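Local coordinates for protein heterodimeric restriction endonuclease R.BspD6I small subunit (Bacillus sp., PDB 2P14) that serves as the catalytic subunit of a heterodimeric type IIS restriction endonuclease, probably cutting one DNA strand in partnership with a site-specific nicking subunit, at residues 20-25 / 58-63; 6-11 / 26-31. All coordinates share one frame; numbering follows the deposited sequence.

How the contacts relate
Helix 17-32 shows how one helix can serve two neighbourhoods at once: its residues 20-25 meet the start of a core strand in contact 1, and the residues that follow, 26-31, meet the N-terminal residues 6-11 in contact 2. The two centres lie about 10 Å apart, and the sites are joined directly. Tyr8 OH of contact 2 comes within 2.7 Å of Thr25 OG1 of contact 1, a probable hydrogen bond, and Asn24 packs against both Phe7 and Tyr8. Contact 1 includes Asp60, probably part of the acidic site expected of the PD-(D/E)XK clan; a sulfate ion, probably from the crystallisation liquor, lies about 5 Å from the Glu22 side chain. Contact 2 fastens another flank of the helix.

Contact 1: residues 20-25 / 58-63; sequences YFEWNT and VEDILV
Glu22 and Asp60 bring their acidic ends together at about a right angle, with the two carboxylate planes 81° apart. OE1 of Glu22 stands 3.7 Å from CG of Asp60, and its nearest carboxylate oxygen there is OD1, at 3.8 Å. Glu22 arrives because CG lies between its backbone N and carbonyl carbon (chi1 68°), from where the extended chain runs out to the start of strand 61-64. Acidic groups this close would be compatible with a cation-binding site, as in PD-(D/E)XK nucleases, where Asp60 at the head of one strand and Glu73 on the adjacent antiparallel strand 69-75 would be the expected acidic pair. OD2 of Asp60 is held by the backbone N of Cys74 on that second strand. Alongside, Ile61 supplies the apolar half of the contact: its CD1 reaches the helix, 3.5 Å from the carbonyl O of Glu22 and 4.1 Å from CG2 of Thr25. The other branch of Thr25 turns back along the helix, where OG1 donates to Phe21 O at 2.9 Å while the backbone N of Thr25 reaches that oxygen from the opposite face of its carbonyl plane; OG1 is also hydrogen-bonded to the Tyr8 hydroxyl. With an alanine here, Ile61 CD1 would probably keep only the CB side of its packing, and the Tyr8 hydroxyl and Phe21 O would each lose a hydrogen-bond partner.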
# COMPACT_ATOMS: atom_id res chain seq x y z
N TYR A 20 -5.93 -1.52 -13.29
CA TYR A 20 -5.76 -0.06 -13.26
C TYR A 20 -5.54 0.48 -11.85
O TYR A 20 -4.88 1.49 -11.68
CB TYR A 20 -6.91 0.66 -13.95
CG TYR A 20 -6.89 0.52 -15.45
CD1 TYR A 20 -6.40 1.55 -16.26
CD2 TYR A 20 -7.33 -0.66 -16.06
CE1 TYR A 20 -6.38 1.39 -17.70
CE2 TYR A 20 -7.29 -0.82 -17.44
CZ TYR A 20 -6.83 0.20 -18.24
OH TYR A 20 -6.86 -0.02 -19.62
N PHE A 21 -6.05 -0.23 -10.85
CA PHE A 21 -5.87 0.20 -9.45
C PHE A 21 -4.42 0.07 -9.05
O PHE A 21 -3.82 1.02 -8.50
CB PHE A 21 -6.79 -0.65 -8.56
CG PHE A 21 -6.91 -0.18 -7.15
CD1 PHE A 21 -7.28 1.13 -6.86
CD2 PHE A 21 -6.67 -1.05 -6.11
CE1 PHE A 21 -7.41 1.55 -5.52
CE2 PHE A 21 -6.77 -0.65 -4.78
CZ PHE A 21 -7.17 0.64 -4.48
N GLU A 22 -3.80 -1.08 -9.33
CA GLU A 22 -2.37 -1.26 -8.99
C GLU A 22 -1.51 -0.31 -9.83
O GLU A 22 -0.59 0.34 -9.31
CB GLU A 22 -1.93 -2.73 -9.13
CG GLU A 22 -1.90 -3.30 -10.54
CD GLU A 22 -1.63 -4.81 -10.56
OE1 GLU A 22 -1.30 -5.38 -9.51
OE2 GLU A 22 -1.73 -5.40 -11.67
N TRP A 23 -1.86 -0.16 -11.10
CA TRP A 23 -1.12 0.76 -11.95
C TRP A 23 -1.18 2.21 -11.47
O TRP A 23 -0.14 2.91 -11.44
CB TRP A 23 -1.66 0.67 -13.38
CG TRP A 23 -1.11 1.70 -14.34
CD1 TRP A 23 0.14 1.72 -14.90
CD2 TRP A 23 -1.79 2.86 -14.83
NE1 TRP A 23 0.26 2.81 -15.75
CE2 TRP A 23 -0.90 3.52 -15.73
CE3 TRP A 23 -3.09 3.38 -14.65
CZ2 TRP A 23 -1.27 4.70 -16.41
CZ3 TRP A 23 -3.44 4.54 -15.31
CH2 TRP A 23 -2.53 5.19 -16.19
N ASN A 24 -2.35 2.65 -11.02
CA ASN A 24 -2.49 4.02 -10.61
C ASN A 24 -1.67 4.28 -9.33
O ASN A 24 -1.08 5.37 -9.16
CB ASN A 24 -3.94 4.40 -10.37
CG ASN A 24 -4.14 5.89 -10.48
OD1 ASN A 24 -3.65 6.51 -11.45
ND2 ASN A 24 -4.82 6.48 -9.51
N THR A 25 -1.62 3.26 -8.49
CA THR A 25 -0.85 3.35 -7.26
C THR A 25 0.67 3.43 -7.58
O THR A 25 1.42 4.22 -7.00
CB THR A 25 -1.21 2.19 -6.34
OG1 THR A 25 -2.62 2.19 -6.10
CG2 THR A 25 -0.45 2.34 -5.01
N VAL A 58 4.70 -12.77 -5.89
CA VAL A 58 5.44 -11.50 -5.73
C VAL A 58 4.46 -10.35 -5.49
O VAL A 58 3.41 -10.26 -6.14
CB VAL A 58 6.29 -11.22 -6.97
CG1 VAL A 58 7.01 -9.85 -6.88
CG2 VAL A 58 7.32 -12.38 -7.13
N GLU A 59 4.84 -9.45 -4.58
CA GLU A 59 4.05 -8.24 -4.29
C GLU A 59 3.68 -7.41 -5.52
O GLU A 59 4.40 -7.38 -6.53
CB GLU A 59 4.81 -7.36 -3.28
CG GLU A 59 6.19 -6.92 -3.75
CD GLU A 59 7.33 -7.94 -3.42
OE1 GLU A 59 7.05 -9.09 -3.00
OE2 GLU A 59 8.51 -7.56 -3.64
N ASP A 60 2.55 -6.71 -5.43
CA ASP A 60 2.09 -5.90 -6.57
C ASP A 60 3.09 -4.84 -7.02
O ASP A 60 3.30 -4.65 -8.22
CB ASP A 60 0.76 -5.20 -6.26
CG ASP A 60 -0.39 -6.17 -6.04
OD1 ASP A 60 -0.30 -7.35 -6.40
OD2 ASP A 60 -1.43 -5.75 -5.47
N ILE A 61 3.72 -4.16 -6.06
CA ILE A 61 4.69 -3.09 -6.32
C ILE A 61 5.71 -3.15 -5.21
O ILE A 61 5.35 -3.35 -4.05
CB ILE A 61 4.06 -1.67 -6.33
CG1 ILE A 61 2.87 -1.61 -7.29
CG2 ILE A 61 5.09 -0.60 -6.72
CD1 ILE A 61 1.86 -0.52 -6.90
N LEU A 62 6.98 -3.00 -5.57
CA LEU A 62 8.03 -2.83 -4.56
C LEU A 62 8.69 -1.49 -4.82
O LEU A 62 9.06 -1.19 -5.96
CB LEU A 62 9.10 -3.93 -4.66
CG LEU A 62 10.35 -3.76 -3.81
CD1 LEU A 62 10.00 -3.89 -2.29
CD2 LEU A 62 11.40 -4.80 -4.27
N VAL A 63 8.84 -0.68 -3.76
CA VAL A 63 9.68 0.53 -3.87
C VAL A 63 10.82 0.41 -2.84
O VAL A 63 10.58 0.19 -1.64
CB VAL A 63 8.86 1.84 -3.70
CG1 VAL A 63 8.30 1.95 -2.32
CG2 VAL A 63 9.69 3.08 -4.04

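Contact 2: residues 6-11 / 26-31; sequences DFYEEV and YRVFKK
Phe7 meets Arg27 where the guanidinium comes edge-on to the root of the aromatic side chain: NH2 lies 3.7 Å from Phe7 CB, which sits in the guanidinium plane, and 3.8 Å from CG of the same ring. Ring and guanidinium planes are 85° apart, so the two flat groups do not stack. The arginine chain bends at chi3 (-67°), which swings its end toward residues 6-11, and there NH2 is also hydrogen-bonded to Asn24 OD1, one turn back on the same helix. Beside this pair, Tyr8 crosses Val28 at about a right angle, with the hydroxyl, tied to Thr25 OG1, 4.1 Å from the CG2 methyl and Tyr8 CE1 4.4 Å from it. A second shell backs these residues: Phe7 also rests on Tyr20 and Asn24, whereas Tyr8 and Val28 share Phe138 of helix 135-146 as a neighbour. The whole fastens the N-terminal residues to helix 17-32, whose Phe21 and Thr25 touch strands 69-75 and 104-110, an alpha-helix lying on the mixed beta-sheet as in the PD-(D/E)XK nuclease core.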
# COMPACT_ATOMS: atom_id res chain seq x y z
N ASP A 6 -7.08 11.86 -8.64
CA ASP A 6 -8.45 11.91 -9.19
C ASP A 6 -8.76 10.67 -10.01
O ASP A 6 -9.92 10.25 -10.08
CB ASP A 6 -8.66 13.17 -10.06
CG ASP A 6 -8.58 14.47 -9.28
OD1 ASP A 6 -8.75 14.45 -8.05
OD2 ASP A 6 -8.35 15.51 -9.95
N PHE A 7 -7.74 10.10 -10.66
CA PHE A 7 -7.98 8.92 -11.50
C PHE A 7 -8.48 7.72 -10.69
O PHE A 7 -9.17 6.84 -11.21
CB PHE A 7 -6.78 8.53 -12.38
CG PHE A 7 -7.09 7.42 -13.37
CD1 PHE A 7 -7.76 7.68 -14.55
CD2 PHE A 7 -6.67 6.12 -13.09
CE1 PHE A 7 -8.06 6.65 -15.46
CE2 PHE A 7 -6.97 5.07 -13.99
CZ PHE A 7 -7.65 5.33 -15.16
N TYR A 8 -8.17 7.66 -9.40
CA TYR A 8 -8.77 6.59 -8.58
C TYR A 8 -10.28 6.51 -8.70
O TYR A 8 -10.85 5.43 -8.57
CB TYR A 8 -8.40 6.74 -7.10
CG TYR A 8 -7.02 6.23 -6.74
CD1 TYR A 8 -6.03 7.10 -6.25
CD2 TYR A 8 -6.71 4.87 -6.86
CE1 TYR A 8 -4.77 6.65 -5.88
CE2 TYR A 8 -5.43 4.41 -6.51
CZ TYR A 8 -4.48 5.30 -6.02
OH TYR A 8 -3.26 4.83 -5.65
N GLU A 9 -10.93 7.64 -9.00
CA GLU A 9 -12.40 7.66 -9.09
C GLU A 9 -12.88 7.16 -10.45
O GLU A 9 -14.10 7.01 -10.66
CB GLU A 9 -12.95 9.06 -8.76
CG GLU A 9 -12.40 9.64 -7.44
CD GLU A 9 -12.47 8.63 -6.28
OE1 GLU A 9 -13.41 7.80 -6.26
OE2 GLU A 9 -11.56 8.64 -5.41
N GLU A 10 -11.95 6.88 -11.36
CA GLU A 10 -12.27 6.33 -12.70
C GLU A 10 -11.87 4.86 -12.84
O GLU A 10 -12.28 4.19 -13.77
CB GLU A 10 -11.61 7.13 -13.82
CG GLU A 10 -11.88 8.62 -13.77
CD GLU A 10 -13.38 8.97 -13.74
OE1 GLU A 10 -14.17 8.33 -14.47
OE2 GLU A 10 -13.76 9.88 -12.98
N VAL A 11 -11.10 4.35 -11.90
CA VAL A 11 -10.56 2.99 -11.99
C VAL A 11 -11.69 1.96 -12.21
O VAL A 11 -11.54 1.00 -12.99
CB VAL A 11 -9.74 2.67 -10.72
CG1 VAL A 11 -9.61 1.16 -10.46
CG2 VAL A 11 -8.39 3.35 -10.79
N TYR A 26 1.13 2.60 -8.50
CA TYR A 26 2.49 2.72 -9.04
C TYR A 26 2.77 4.14 -9.57
O TYR A 26 3.84 4.70 -9.31
CB TYR A 26 2.63 1.66 -10.14
CG TYR A 26 3.71 1.93 -11.16
CD1 TYR A 26 5.05 1.63 -10.90
CD2 TYR A 26 3.37 2.47 -12.40
CE1 TYR A 26 6.04 1.87 -11.87
CE2 TYR A 26 4.35 2.70 -13.36
CZ TYR A 26 5.66 2.43 -13.09
OH TYR A 26 6.59 2.66 -14.09
N ARG A 27 1.82 4.73 -10.31
CA ARG A 27 2.02 6.11 -10.79
C ARG A 27 2.27 7.09 -9.64
O ARG A 27 3.08 8.00 -9.79
CB ARG A 27 0.82 6.59 -11.62
CG ARG A 27 0.62 5.82 -12.94
CD ARG A 27 -0.04 6.71 -13.97
NE ARG A 27 -1.39 7.05 -13.58
CZ ARG A 27 -2.12 8.03 -14.12
NH1 ARG A 27 -1.63 8.81 -15.09
NH2 ARG A 27 -3.34 8.23 -13.69
N VAL A 28 1.59 6.91 -8.51
CA VAL A 28 1.82 7.79 -7.35
C VAL A 28 3.27 7.69 -6.87
O VAL A 28 3.97 8.72 -6.71
CB VAL A 28 0.87 7.44 -6.18
CG1 VAL A 28 1.28 8.26 -4.91
CG2 VAL A 28 -0.53 7.74 -6.54
N PHE A 29 3.73 6.46 -6.66
CA PHE A 29 5.10 6.25 -6.17
C PHE A 29 6.19 6.63 -7.19
O PHE A 29 7.23 7.20 -6.84
CB PHE A 29 5.29 4.83 -5.66
CG PHE A 29 4.70 4.62 -4.32
CD1 PHE A 29 5.45 4.95 -3.17
CD2 PHE A 29 3.40 4.16 -4.18
CE1 PHE A 29 4.89 4.80 -1.90
CE2 PHE A 29 2.85 4.01 -2.91
CZ PHE A 29 3.61 4.32 -1.77
N LYS A 30 5.90 6.42 -8.46
CA LYS A 30 6.84 6.87 -9.49
C LYS A 30 6.95 8.41 -9.45
O LYS A 30 8.05 8.98 -9.52
CB LYS A 30 6.36 6.40 -10.87
CG LYS A 30 7.33 6.77 -12.04
CD LYS A 30 6.82 6.22 -13.36
CE LYS A 30 7.72 6.67 -14.50
NZ LYS A 30 9.03 5.98 -14.39
N LYS A 31 5.82 9.08 -9.32
CA LYS A 31 5.83 10.55 -9.31
C LYS A 31 6.45 11.13 -8.03
O LYS A 31 7.11 12.18 -8.07
CB LYS A 31 4.44 11.13 -9.52
CG LYS A 31 4.53 12.60 -9.86
CD LYS A 31 3.38 13.09 -10.62
CE LYS A 31 3.59 14.54 -11.00
NZ LYS A 31 2.55 14.94 -11.95